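Putative Nitroreductase (Desulfovibrio desulfuricans subsp. desulfuricans str. G20, PDB 3E39) binds flavin mononucleotide and is probably an FMN-dependent oxidoreductase of the nitroreductase family, built as a dimer of two identical subunits. Local coordinates at residues R32-A37 with L110-L115; C50-I55 with V80-F85; G123-Q128 with L143-A148. One frame throughout, in Å; residues are numbered along the deposited sequence.

Contact 1. Residues R32-A37 with L110-L115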
loop_
_atom_site.group_PDB
_atom_site.type_symbol
_atom_site.label_atom_id
_atom_site.label_comp_id
_atom_site.label_asym_id
_atom_site.label_seq_id
_atom_site.Cartn_x
_atom_site.Cartn_y
_atom_site.Cartn_z
ATOM N N ARG A 32 3.316 -17.973 5.512
ATOM C CA ARG A 32 2.334 -17.592 6.534
ATOM C C ARG A 32 2.590 -16.175 7.056
ATOM O O ARG A 32 1.650 -15.364 7.171
ATOM C CB ARG A 32 2.342 -18.592 7.705
ATOM C CG ARG A 32 1.123 -18.414 8.595
ATOM C CD ARG A 32 1.225 -19.236 9.881
ATOM N NE ARG A 32 2.265 -18.707 10.767
ATOM C CZ ARG A 32 2.113 -17.651 11.573
ATOM N NH1 ARG A 32 0.968 -16.984 11.622
ATOM N NH2 ARG A 32 3.128 -17.255 12.337
ATOM N N LEU A 33 3.840 -15.865 7.384
ATOM C CA LEU A 33 4.192 -14.528 7.871
ATOM C C LEU A 33 3.891 -13.445 6.822
ATOM O O LEU A 33 3.423 -12.346 7.180
ATOM C CB LEU A 33 5.646 -14.432 8.307
ATOM C CG LEU A 33 5.974 -15.236 9.558
ATOM C CD1 LEU A 33 7.475 -15.277 9.765
ATOM C CD2 LEU A 33 5.229 -14.649 10.797
ATOM N N ILE A 34 4.138 -13.763 5.545
ATOM C CA ILE A 34 3.861 -12.825 4.467
ATOM C C ILE A 34 2.344 -12.578 4.377
ATOM O O ILE A 34 1.876 -11.446 4.313
ATOM C CB ILE A 34 4.452 -13.295 3.126
ATOM C CG1 ILE A 34 5.989 -13.202 3.164
ATOM C CG2 ILE A 34 3.944 -12.428 1.978
ATOM C CD1 ILE A 34 6.712 -13.983 2.037
ATOM N N LEU A 35 1.574 -13.648 4.404
ATOM C CA LEU A 35 0.118 -13.528 4.318
ATOM C C LEU A 35 -0.430 -12.744 5.525
ATOM O O LEU A 35 -1.314 -11.905 5.363
ATOM C CB LEU A 35 -0.522 -14.907 4.231
ATOM C CG LEU A 35 -0.341 -15.683 2.925
ATOM C CD1 LEU A 35 -0.853 -17.120 3.157
ATOM C CD2 LEU A 35 -1.053 -15.026 1.799
ATOM N N GLU A 36 0.118 -13.003 6.716
ATOM C CA GLU A 36 -0.305 -12.272 7.952
ATOM C C GLU A 36 -0.069 -10.773 7.819
ATOM O O GLU A 36 -0.869 -9.960 8.302
ATOM C CB GLU A 36 0.444 -12.802 9.194
ATOM C CG GLU A 36 -0.099 -14.138 9.719
ATOM C CD GLU A 36 -1.472 -14.020 10.331
ATOM O OE1 GLU A 36 -1.807 -12.954 10.902
ATOM O OE2 GLU A 36 -2.225 -15.005 10.277
ATOM N N ALA A 37 1.038 -10.405 7.180
ATOM C CA ALA A 37 1.333 -8.982 6.888
ATOM C C ALA A 37 0.232 -8.430 5.976
ATOM O O ALA A 37 -0.291 -7.332 6.172
ATOM C CB ALA A 37 2.700 -8.834 6.218
ATOM N N LEU A 110 7.080 -5.798 1.761
ATOM C CA LEU A 110 7.927 -5.403 2.886
ATOM C C LEU A 110 8.221 -6.631 3.779
ATOM O O LEU A 110 9.349 -6.845 4.234
ATOM C CB LEU A 110 7.279 -4.278 3.694
ATOM C CG LEU A 110 7.208 -2.925 2.964
ATOM C CD1 LEU A 110 6.386 -1.882 3.748
ATOM C CD2 LEU A 110 8.638 -2.388 2.677
ATOM N N ALA A 111 7.199 -7.446 4.003
ATOM C CA ALA A 111 7.353 -8.660 4.790
ATOM C C ALA A 111 8.333 -9.618 4.122
ATOM O O ALA A 111 9.216 -10.175 4.802
ATOM C CB ALA A 111 6.016 -9.340 5.042
ATOM N N ALA A 112 8.204 -9.791 2.807
ATOM C CA ALA A 112 9.139 -10.655 2.070
ATOM C C ALA A 112 10.559 -10.123 2.226
ATOM O O ALA A 112 11.479 -10.877 2.528
ATOM C CB ALA A 112 8.756 -10.755 0.588
ATOM N N HIS A 113 10.749 -8.821 2.010
ATOM C CA HIS A 113 12.069 -8.196 2.182
ATOM C C HIS A 113 12.644 -8.425 3.580
ATOM O O HIS A 113 13.839 -8.782 3.731
ATOM C CB HIS A 113 11.955 -6.701 1.899
ATOM C CG HIS A 113 13.216 -5.943 2.137
ATOM N ND1 HIS A 113 14.193 -5.811 1.178
ATOM C CD2 HIS A 113 13.660 -5.280 3.230
ATOM C CE1 HIS A 113 15.186 -5.086 1.668
ATOM N NE2 HIS A 113 14.886 -4.750 2.910
ATOM N N ALA A 114 11.804 -8.203 4.593
ATOM C CA ALA A 114 12.165 -8.386 6.016
ATOM C C ALA A 114 12.616 -9.822 6.298
ATOM O O ALA A 114 13.440 -10.072 7.179
ATOM C CB ALA A 114 10.973 -8.015 6.928
ATOM N N LEU A 115 12.072 -10.767 5.537
ATOM C CA LEU A 115 12.422 -12.181 5.684
ATOM C C LEU A 115 13.586 -12.608 4.786
ATOM O O LEU A 115 13.822 -13.809 4.628
ATOM C CB LEU A 115 11.184 -13.056 5.423
ATOM C CG LEU A 115 10.023 -12.985 6.429
ATOM C CD1 LEU A 115 8.797 -13.679 5.896
ATOM C CD2 LEU A 115 10.400 -13.601 7.772
#
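Ala37 and Ala111 meet methyl to methyl, CB to CB at 3.6 Å, and with side chains this small the backbones come close, Ile34 CA and Ala111 CA being 5.4 Å apart. The short segments run roughly antiparallel, at 146°, axes 9.0 Å apart. The methyl of Ala111 faces the backbone of Ile34, 4.1 Å from its CA, so it fits the low ground between Ile34 and Ala37. Nearer Leu115 the larger side chains interleave. Ile34 sends its longer branch across: with CG1 anti to the carbonyl carbon and chi2 extended at 165°, CD1 reaches Ala112 CB at 4.1 Å, while CG1 lies 3.9 Å from Leu115 CD1. The branch therefore slots between Ala112 and Leu115. Leu115, just past the helix end, is the largest bump of the other side. Its CD1 is pushed between Ile34 CG1 and Leu33 CB, and its CD2 meets Leu33 CD1 at 3.9 Å, the two leucines crossing at about a right angle. Leu35, turned the other way, covers Phe52 and Val54 of the sheet, and Leu9 of the second subunit packs on Ala111. Asn107, further back on helix 94-114, bonds Ala37 O, a polar tie beside the apolar patch. Between the two segments, side chain meets side chain through carbon alone, so there the pairing rests on fit and on the exclusion of water.

Contact 2. Residues C50-I55 with V80-F85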
loop_
_atom_site.group_PDB
_atom_site.type_symbol
_atom_site.label_atom_id
_atom_site.label_comp_id
_atom_site.label_asym_id
_atom_site.label_seq_id
_atom_site.Cartn_x
_atom_site.Cartn_y
_atom_site.Cartn_z
ATOM N N CYS A 50 -9.828 -8.228 0.915
ATOM C CA CYS A 50 -8.809 -8.993 0.214
ATOM C C CYS A 50 -8.896 -10.494 0.469
ATOM O O CYS A 50 -9.149 -10.955 1.600
ATOM C CB CYS A 50 -7.393 -8.489 0.510
ATOM S SG CYS A 50 -7.111 -6.798 -0.024
ATOM N N ARG A 51 -8.598 -11.244 -0.594
ATOM C CA ARG A 51 -8.596 -12.707 -0.573
ATOM C C ARG A 51 -7.286 -13.148 -1.250
ATOM O O ARG A 51 -6.766 -12.445 -2.123
ATOM C CB ARG A 51 -9.803 -13.256 -1.311
ATOM C CG ARG A 51 -11.144 -12.872 -0.716
ATOM C CD ARG A 51 -11.384 -13.468 0.687
ATOM N NE ARG A 51 -12.718 -13.031 1.141
ATOM C CZ ARG A 51 -12.979 -11.891 1.780
ATOM N NH1 ARG A 51 -12.009 -11.086 2.163
ATOM N NH2 ARG A 51 -14.246 -11.583 2.103
ATOM N N PHE A 52 -6.793 -14.319 -0.869
ATOM C CA PHE A 52 -5.469 -14.771 -1.303
ATOM C C PHE A 52 -5.481 -16.209 -1.747
ATOM O O PHE A 52 -6.244 -17.038 -1.216
ATOM C CB PHE A 52 -4.480 -14.609 -0.148
ATOM C CG PHE A 52 -4.545 -13.243 0.495
ATOM C CD1 PHE A 52 -3.800 -12.195 0.009
ATOM C CD2 PHE A 52 -5.441 -12.988 1.537
ATOM C CE1 PHE A 52 -3.875 -10.939 0.592
ATOM C CE2 PHE A 52 -5.522 -11.711 2.106
ATOM C CZ PHE A 52 -4.722 -10.702 1.633
ATOM N N LEU A 53 -4.632 -16.505 -2.727
ATOM C CA LEU A 53 -4.461 -17.870 -3.200
ATOM C C LEU A 53 -2.979 -18.121 -3.402
ATOM O O LEU A 53 -2.328 -17.437 -4.191
ATOM C CB LEU A 53 -5.228 -18.089 -4.493
ATOM C CG LEU A 53 -5.129 -19.501 -5.088
ATOM C CD1 LEU A 53 -5.494 -20.626 -4.109
ATOM C CD2 LEU A 53 -5.966 -19.524 -6.346
ATOM N N VAL A 54 -2.456 -19.114 -2.696
ATOM C CA VAL A 54 -1.040 -19.474 -2.797
ATOM C C VAL A 54 -0.829 -20.522 -3.863
ATOM O O VAL A 54 -1.536 -21.549 -3.875
ATOM C CB VAL A 54 -0.514 -20.004 -1.420
ATOM C CG1 VAL A 54 0.956 -20.464 -1.511
ATOM C CG2 VAL A 54 -0.704 -18.937 -0.305
ATOM N N ILE A 55 0.169 -20.275 -4.739
ATOM C CA ILE A 55 0.515 -21.215 -5.810
ATOM C C ILE A 55 2.012 -21.445 -5.768
ATOM O O ILE A 55 2.789 -20.550 -6.129
ATOM C CB ILE A 55 0.140 -20.691 -7.223
ATOM C CG1 ILE A 55 -1.365 -20.381 -7.322
ATOM C CG2 ILE A 55 0.529 -21.710 -8.301
ATOM C CD1 ILE A 55 -2.270 -21.561 -7.230
ATOM N N VAL A 80 7.294 -19.319 -4.906
ATOM C CA VAL A 80 5.903 -19.184 -4.490
ATOM C C VAL A 80 5.313 -17.931 -5.149
ATOM O O VAL A 80 6.003 -16.933 -5.349
ATOM C CB VAL A 80 5.756 -19.125 -2.942
ATOM C CG1 VAL A 80 6.460 -17.905 -2.364
ATOM C CG2 VAL A 80 4.251 -19.178 -2.515
ATOM N N ILE A 81 4.042 -18.028 -5.519
ATOM C CA ILE A 81 3.270 -16.927 -6.065
ATOM C C ILE A 81 2.023 -16.766 -5.169
ATOM O O ILE A 81 1.353 -17.763 -4.834
ATOM C CB ILE A 81 2.867 -17.188 -7.526
ATOM C CG1 ILE A 81 4.138 -17.198 -8.404
ATOM C CG2 ILE A 81 1.927 -16.093 -8.046
ATOM C CD1 ILE A 81 3.947 -17.697 -9.802
ATOM N N ILE A 82 1.748 -15.539 -4.732
ATOM C CA ILE A 82 0.551 -15.251 -3.959
ATOM C C ILE A 82 -0.370 -14.403 -4.861
ATOM O O ILE A 82 -0.020 -13.291 -5.280
ATOM C CB ILE A 82 0.843 -14.524 -2.604
ATOM C CG1 ILE A 82 1.676 -15.409 -1.663
ATOM C CG2 ILE A 82 -0.499 -14.124 -1.876
ATOM C CD1 ILE A 82 2.196 -14.666 -0.424
ATOM N N LEU A 83 -1.515 -14.964 -5.213
ATOM C CA LEU A 83 -2.516 -14.228 -5.958
ATOM C C LEU A 83 -3.390 -13.435 -4.987
ATOM O O LEU A 83 -3.843 -13.970 -3.961
ATOM C CB LEU A 83 -3.347 -15.151 -6.842
ATOM C CG LEU A 83 -2.573 -16.054 -7.794
ATOM C CD1 LEU A 83 -3.548 -16.920 -8.627
ATOM C CD2 LEU A 83 -1.675 -15.249 -8.689
ATOM N N VAL A 84 -3.581 -12.154 -5.296
ATOM C CA VAL A 84 -4.375 -11.256 -4.476
ATOM C C VAL A 84 -5.651 -10.849 -5.214
ATOM O O VAL A 84 -5.609 -10.446 -6.378
ATOM C CB VAL A 84 -3.557 -10.001 -4.150
ATOM C CG1 VAL A 84 -4.295 -9.101 -3.139
ATOM C CG2 VAL A 84 -2.162 -10.419 -3.643
ATOM N N PHE A 85 -6.779 -10.910 -4.504
ATOM C CA PHE A 85 -8.074 -10.580 -5.070
ATOM C C PHE A 85 -8.873 -9.714 -4.100
ATOM O O PHE A 85 -8.561 -9.597 -2.906
ATOM C CB PHE A 85 -8.948 -11.836 -5.281
ATOM C CG PHE A 85 -8.281 -12.931 -6.045
ATOM C CD1 PHE A 85 -7.442 -13.821 -5.390
ATOM C CD2 PHE A 85 -8.505 -13.094 -7.407
ATOM C CE1 PHE A 85 -6.806 -14.819 -6.078
ATOM C CE2 PHE A 85 -7.870 -14.107 -8.097
ATOM C CZ PHE A 85 -7.028 -14.966 -7.440
#
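The Phe85 ring takes Arg51 O and Leu53 CB at its edge, close to the ring plane, with CE1 4.0 Å from Leu53 CB; the ring of Phe145 meets it at about 30°. On the other side of the sheet, Phe52 lies alongside Val84, pointing the same way, and its ring is approached obliquely by Val84 CG1, 4.2 Å from CE1, and by Ile82 CG2. Helix 94-114 covers this side through Met108, and Leu169 of the second subunit packs on Phe52. Between the two layers runs an antiparallel ladder at the core of the nitroreductase fold: strand 80-87 with strand 50-56, outermost within this chain, whose Phe52 backbone is hydrogen-bonded to the second subunit. Arg51-Phe85, Leu53-Leu83 and Ile55-Ile81 are hydrogen-bonded pairs, each closed by two backbone bonds; Ile55 N to Ile81 O is 2.8 Å, nearly along the C=O axis and straight at 166°. Phe52-Val84 and Val54-Ile82 are the non-hydrogen-bonded pairs. Val54 CG1, anti to its backbone N, crosses obliquely to Val80 CG2 at 3.7 Å. Arg51 bends back at chi2, so that NH1 bonds Cys50 O at 2.9 Å from above the carbonyl plane, while NH2 forms a salt bridge with Asp87.

Contact 3. Residues G123-Q128 with L143-A148. With FMN (flavin mononucleotide), chain E.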
loop_
_atom_site.group_PDB
_atom_site.type_symbol
_atom_site.label_atom_id
_atom_site.label_comp_id
_atom_site.label_asym_id
_atom_site.label_seq_id
_atom_site.Cartn_x
_atom_site.Cartn_y
_atom_site.Cartn_z
ATOM N N GLY A 123 1.482 -7.033 -12.062
ATOM C CA GLY A 123 0.174 -6.460 -12.412
ATOM C C GLY A 123 -0.230 -6.615 -13.871
ATOM O O GLY A 123 -1.394 -6.582 -14.203
ATOM N N GLU A 124 0.725 -6.788 -14.768
ATOM C CA GLU A 124 0.353 -7.033 -16.157
ATOM C C GLU A 124 -0.534 -8.267 -16.263
ATOM O O GLU A 124 -1.426 -8.335 -17.116
ATOM C CB GLU A 124 1.622 -7.161 -17.004
ATOM C CG GLU A 124 1.421 -7.723 -18.409
ATOM C CD GLU A 124 1.429 -9.258 -18.469
ATOM O OE1 GLU A 124 1.636 -9.918 -17.428
ATOM O OE2 GLU A 124 1.244 -9.779 -19.581
ATOM N N ILE A 125 -0.344 -9.216 -15.355
ATOM C CA ILE A 125 -1.061 -10.469 -15.387
ATOM C C ILE A 125 -2.562 -10.284 -15.172
ATOM O O ILE A 125 -3.370 -11.075 -15.685
ATOM C CB ILE A 125 -0.443 -11.523 -14.399
ATOM C CG1 ILE A 125 -1.066 -12.918 -14.637
ATOM C CG2 ILE A 125 -0.546 -11.092 -12.898
ATOM C CD1 ILE A 125 -0.248 -14.043 -14.049
ATOM N N ILE A 126 -2.947 -9.239 -14.441
ATOM C CA ILE A 126 -4.370 -9.030 -14.159
ATOM C C ILE A 126 -5.150 -8.623 -15.396
ATOM O O ILE A 126 -6.377 -8.785 -15.425
ATOM C CB ILE A 126 -4.684 -8.060 -12.967
ATOM C CG1 ILE A 126 -4.547 -6.595 -13.382
ATOM C CG2 ILE A 126 -3.827 -8.437 -11.702
ATOM C CD1 ILE A 126 -4.897 -5.610 -12.278
ATOM N N ASN A 127 -4.443 -8.138 -16.425
ATOM C CA ASN A 127 -5.092 -7.774 -17.696
ATOM C C ASN A 127 -5.791 -8.987 -18.332
ATOM O O ASN A 127 -6.710 -8.818 -19.134
ATOM C CB ASN A 127 -4.084 -7.279 -18.723
ATOM C CG ASN A 127 -3.287 -6.097 -18.272
ATOM O OD1 ASN A 127 -3.606 -5.439 -17.279
ATOM N ND2 ASN A 127 -2.230 -5.792 -19.030
ATOM N N GLN A 128 -5.306 -10.186 -18.017
ATOM C CA GLN A 128 -5.884 -11.437 -18.515
ATOM C C GLN A 128 -6.860 -12.115 -17.550
ATOM O O GLN A 128 -7.183 -13.291 -17.707
ATOM C CB GLN A 128 -4.744 -12.403 -18.870
ATOM C CG GLN A 128 -3.893 -12.019 -20.071
ATOM C CD GLN A 128 -2.989 -10.788 -19.869
ATOM O OE1 GLN A 128 -3.197 -9.744 -20.501
ATOM N NE2 GLN A 128 -1.989 -10.912 -18.973
ATOM N N LEU A 143 -14.823 -12.492 -7.718
ATOM C CA LEU A 143 -13.508 -11.964 -7.376
ATOM C C LEU A 143 -12.945 -11.011 -8.415
ATOM O O LEU A 143 -13.126 -11.235 -9.616
ATOM C CB LEU A 143 -12.564 -13.173 -7.251
ATOM C CG LEU A 143 -12.868 -14.248 -6.178
ATOM C CD1 LEU A 143 -12.033 -15.513 -6.470
ATOM C CD2 LEU A 143 -12.650 -13.703 -4.773
ATOM N N SER A 144 -12.307 -9.931 -7.944
ATOM C CA SER A 144 -11.560 -8.996 -8.772
ATOM C C SER A 144 -10.084 -9.345 -8.551
ATOM O O SER A 144 -9.629 -9.350 -7.416
ATOM C CB SER A 144 -11.821 -7.546 -8.358
ATOM O OG SER A 144 -10.883 -6.706 -8.965
ATOM N N PHE A 145 -9.375 -9.671 -9.630
ATOM C CA PHE A 145 -7.996 -10.072 -9.579
ATOM C C PHE A 145 -7.163 -8.807 -9.504
ATOM O O PHE A 145 -7.167 -8.016 -10.446
ATOM C CB PHE A 145 -7.680 -10.949 -10.802
ATOM C CG PHE A 145 -6.265 -11.462 -10.877
ATOM C CD1 PHE A 145 -5.525 -11.783 -9.736
ATOM C CD2 PHE A 145 -5.689 -11.711 -12.127
ATOM C CE1 PHE A 145 -4.223 -12.264 -9.839
ATOM C CE2 PHE A 145 -4.396 -12.222 -12.225
ATOM C CZ PHE A 145 -3.664 -12.506 -11.079
ATOM N N GLU A 146 -6.456 -8.627 -8.382
ATOM C CA GLU A 146 -5.688 -7.396 -8.135
ATOM C C GLU A 146 -4.193 -7.434 -8.464
ATOM O O GLU A 146 -3.650 -6.449 -8.973
ATOM C CB GLU A 146 -5.849 -6.994 -6.674
ATOM C CG GLU A 146 -7.266 -6.765 -6.267
ATOM C CD GLU A 146 -7.846 -5.535 -6.927
ATOM O OE1 GLU A 146 -7.334 -4.412 -6.683
ATOM O OE2 GLU A 146 -8.801 -5.707 -7.698
ATOM N N ALA A 147 -3.527 -8.543 -8.153
ATOM C CA ALA A 147 -2.075 -8.654 -8.335
ATOM C C ALA A 147 -1.604 -10.058 -8.086
ATOM O O ALA A 147 -2.313 -10.830 -7.454
ATOM C CB ALA A 147 -1.374 -7.737 -7.294
ATOM N N ALA A 148 -0.402 -10.382 -8.571
ATOM C CA ALA A 148 0.275 -11.628 -8.210
ATOM C C ALA A 148 1.623 -11.202 -7.643
ATOM O O ALA A 148 2.245 -10.334 -8.194
ATOM C CB ALA A 148 0.499 -12.537 -9.426
HETATM N N1 FMN E . 7.205 -5.647 -12.519
HETATM C C2 FMN E . 7.275 -6.594 -13.520
HETATM O O2 FMN E . 8.338 -7.097 -13.845
HETATM N N3 FMN E . 6.128 -7.022 -14.154
HETATM C C4 FMN E . 4.880 -6.527 -13.851
HETATM O O4 FMN E . 3.873 -7.100 -14.303
HETATM C C4A FMN E . 4.789 -5.556 -12.847
HETATM N N5 FMN E . 3.552 -5.054 -12.522
HETATM C C5A FMN E . 3.428 -4.101 -11.506
HETATM C C6 FMN E . 2.162 -3.584 -11.210
HETATM C C7 FMN E . 2.010 -2.639 -10.190
HETATM C C7M FMN E . 0.680 -1.959 -9.999
HETATM C C8 FMN E . 3.149 -2.198 -9.488
HETATM C C8M FMN E . 3.009 -1.200 -8.364
HETATM C C9 FMN E . 4.412 -2.700 -9.814
HETATM C C9A FMN E . 4.568 -3.666 -10.832
HETATM N N10 FMN E . 5.846 -4.189 -11.174
HETATM C C10 FMN E . 5.953 -5.136 -12.182
HETATM C "C1'" FMN E . 7.083 -3.731 -10.500
HETATM C "C2'" FMN E . 7.517 -2.337 -10.964
HETATM O "O2'" FMN E . 8.106 -2.407 -12.251
HETATM C "C3'" FMN E . 8.511 -1.770 -9.963
HETATM O "O3'" FMN E . 7.876 -1.666 -8.709
HETATM C "C4'" FMN E . 9.020 -0.384 -10.354
HETATM O "O4'" FMN E . 9.739 -0.477 -11.564
HETATM C "C5'" FMN E . 9.934 0.198 -9.303
HETATM O "O5'" FMN E . 10.919 -0.741 -8.910
HETATM P P FMN E . 11.182 -1.231 -7.409
HETATM O O1P FMN E . 9.993 -2.094 -7.016
HETATM O O2P FMN E . 12.499 -1.989 -7.392
HETATM O O3P FMN E . 11.233 0.021 -6.574
#
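The loop that leaves strand 118-122 and passes the flavin is a short 3-10 turn, residues 124-127, and it rests on strand 143-152 where that strand carries a classic beta bulge at Glu146 and Ala147, both facing Val84. At its start two backbone amides hold the flavin carbonyl: Glu124 N reaches FMN O4 at 3.2 Å with a straight bond of 165°, and Gly123 N reaches the same oxygen at 3.3 Å, more bent at 140°. Gly123, with no side chain, lets its backbone lie close against the flavin, its N 2.9 Å from FMN N5. Further along the turn, Ile126 puts CG2 over the face of the Phe145 ring, 3.8 Å from its centroid and 11° off the normal, a CH-pi contact. CG1 of Ile126 takes the crowded position between N and carbonyl carbon, which leaves CG2 beside the backbone N and 3.4 Å from Glu146 O. Ile125 crosses Phe145 at about a right angle; its CG2 touches Phe145 CZ at 3.9 Å and, at the same distance, the methyl of Ala148. Ser144 OG gives a 2.6 Å hydrogen bond to Glu146 OE2, while OE1 is taken by His98. Phe145 is packed in turn against Leu132 and Leu133 of helix 129-135, strand 80-87 lies alongside through Leu83 and Phe85, and Lys96 of the second subunit bonds Asn127 OD1.

In the fold
Strand 80-87 connects contacts 2 and 3: their centres are 11 Å apart, and Val84 joins the bulge of strand 143-152 through a probable pair of backbone hydrogen bonds, Val84 N to Ala147 O and Val84 O to Glu146 N, each 2.8 Å. Contact 1 lies over the face of the sheet that carries Phe52, Val54 and Ile82, centred 13 Å from contact 2, with Ile34 CG2 3.7 Å from Ile82 CD1. Contacts 1 and 3 do not touch; they stand on opposite sides of the chain's centre, 20 Å apart centre to centre. Contact 3 holds the flavin directly, whereas the side chains of Cys50 and Ala112 stay about 9 and 12 Å from a bound FMN. All three also touch the second subunit.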